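Local coordinates for TetR family transcriptional regulator (PDB 6SRN), which probably binds operator DNA as a TetR-family transcriptional regulator in the control of antibiotic production, and holds a furan carboxylic acid hormone in its ligand pocket, at residues I34-S39 with L76-V80. Coordinates in Å, arbitrary orientation, origin at the centre of the assembly. Numbering follows the deposited sequence.
Sequences ILEAAS and LAIAV
Leu35 reaches over three side chains of 76-80: its CD2 lies 3.6 Å from Ala79 CB, 3.8 Å from Val80 CG2 and 4.3 Å from Leu76 CD1. Its CA-to-CB bond points sideways, so the m,t rotamer (chi1 -87°, chi2 -172°) is what carries the methyl across. Both segments are helical throughout, with phi near -60° and psi near -45°; their axes approach to 10.0 Å and cross almost perpendicularly, at -98°. That angle keeps the interface short: the nearest CA pairs are Leu35-Val80 at 6.4 Å and Ala38-Leu76 at 7.5 Å, and 263 Å² is buried in total. Leu76, in the t,p rotamer, sends CD1 back to within 3.7 Å of Ala38 CB and 4.4 Å of Ile34 CG2, while Ala38 CB also approaches Val80 CG2 at 4.3 Å. The contacts are apolar apart from the hydroxyl of Ser39, whose OG donates to Leu35 O one turn earlier (2.9 Å); satisfied within its own helix, it can pack 3.6 Å from Val80 CG1. This is the buried packing of the first helix of a TetR-type DNA-binding domain against the helix leading to the ligand domain. Phe70 and Val55 from the predicted helix-turn-helix close over Leu76, Phe42 of helix 31-49 lies against Leu76 and Val80, and helix 121-131 meets Ser39 through Val122 and Val80 through Ala125.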
loop_
_atom_site.group_PDB
_atom_site.type_symbol
_atom_site.label_atom_id
_atom_site.label_comp_id
_atom_site.label_asym_id
_atom_site.label_seq_id
_atom_site.Cartn_x
_atom_site.Cartn_y
_atom_site.Cartn_z
ATOM N N ILE A 34 -16.560 20.396 -11.481
ATOM C CA ILE A 34 -16.698 20.337 -10.012
ATOM C C ILE A 34 -15.846 19.189 -9.471
ATOM O O ILE A 34 -15.161 19.360 -8.474
ATOM C CB ILE A 34 -18.177 20.192 -9.586
ATOM C CG1 ILE A 34 -18.999 21.391 -10.083
ATOM C CG2 ILE A 34 -18.301 20.033 -8.076
ATOM C CD1 ILE A 34 -20.504 21.180 -10.063
ATOM N N LEU A 35 -15.911 18.036 -10.117
ATOM C CA LEU A 35 -15.144 16.880 -9.691
ATOM C C LEU A 35 -13.644 17.153 -9.761
ATOM O O LEU A 35 -12.923 16.711 -8.887
ATOM C CB LEU A 35 -15.469 15.657 -10.557
ATOM C CG LEU A 35 -16.644 14.739 -10.219
ATOM C CD1 LEU A 35 -16.597 13.510 -11.125
ATOM C CD2 LEU A 35 -16.593 14.278 -8.769
ATOM N N GLU A 36 -13.172 17.893 -10.767
ATOM C CA GLU A 36 -11.753 18.212 -10.865
ATOM C C GLU A 36 -11.300 19.114 -9.716
ATOM O O GLU A 36 -10.265 18.865 -9.091
ATOM C CB GLU A 36 -11.468 18.846 -12.216
ATOM C CG GLU A 36 -10.012 18.893 -12.604
ATOM C CD GLU A 36 -9.390 17.503 -12.914
ATOM O OE1 GLU A 36 -10.067 16.507 -13.371
ATOM O OE2 GLU A 36 -8.153 17.404 -12.771
ATOM N N ALA A 37 -12.101 20.138 -9.423
ATOM C CA ALA A 37 -11.814 21.009 -8.286
ATOM C C ALA A 37 -11.833 20.272 -6.965
ATOM O O ALA A 37 -10.939 20.466 -6.141
ATOM C CB ALA A 37 -12.790 22.180 -8.248
ATOM N N ALA A 38 -12.828 19.410 -6.790
ATOM C CA ALA A 38 -12.896 18.607 -5.598
ATOM C C ALA A 38 -11.657 17.717 -5.477
ATOM O O ALA A 38 -11.119 17.538 -4.397
ATOM C CB ALA A 38 -14.140 17.761 -5.605
ATOM N N SER A 39 -11.241 17.178 -6.590
ATOM C CA SER A 39 -10.076 16.276 -6.603
ATOM C C SER A 39 -8.839 17.011 -6.178
ATOM O O SER A 39 -8.012 16.485 -5.445
ATOM C CB SER A 39 -9.900 15.660 -7.970
ATOM O OG SER A 39 -10.965 14.736 -8.224
ATOM N N LEU A 76 -19.623 13.575 -2.738
ATOM C CA LEU A 76 -18.567 14.135 -3.576
ATOM C C LEU A 76 -17.319 13.250 -3.548
ATOM O O LEU A 76 -16.779 12.902 -4.585
ATOM C CB LEU A 76 -18.289 15.575 -3.085
ATOM C CG LEU A 76 -17.263 16.398 -3.848
ATOM C CD1 LEU A 76 -17.598 16.614 -5.316
ATOM C CD2 LEU A 76 -17.081 17.745 -3.143
ATOM N N ALA A 77 -16.947 12.810 -2.344
ATOM C CA ALA A 77 -15.851 11.876 -2.199
ATOM C C ALA A 77 -16.106 10.541 -2.946
ATOM O O ALA A 77 -15.238 10.009 -3.615
ATOM C CB ALA A 77 -15.513 11.662 -0.732
ATOM N N ILE A 78 -17.314 10.000 -2.790
ATOM C CA ILE A 78 -17.673 8.805 -3.533
ATOM C C ILE A 78 -17.503 9.036 -5.032
ATOM O O ILE A 78 -16.960 8.190 -5.727
ATOM C CB ILE A 78 -19.123 8.367 -3.213
ATOM C CG1 ILE A 78 -19.188 7.883 -1.763
ATOM C CG2 ILE A 78 -19.577 7.304 -4.192
ATOM C CD1 ILE A 78 -20.595 7.675 -1.280
ATOM N N ALA A 79 -18.011 10.160 -5.561
ATOM C CA ALA A 79 -17.930 10.370 -7.004
ATOM C C ALA A 79 -16.471 10.435 -7.507
ATOM O O ALA A 79 -16.175 9.958 -8.569
ATOM C CB ALA A 79 -18.679 11.624 -7.393
ATOM N N VAL A 80 -15.602 11.071 -6.736
ATOM C CA VAL A 80 -14.188 11.151 -7.076
ATOM C C VAL A 80 -13.584 9.752 -7.123
ATOM O O VAL A 80 -12.944 9.373 -8.092
ATOM C CB VAL A 80 -13.419 12.035 -6.062
ATOM C CG1 VAL A 80 -11.902 11.902 -6.252
ATOM C CG2 VAL A 80 -13.853 13.485 -6.230
#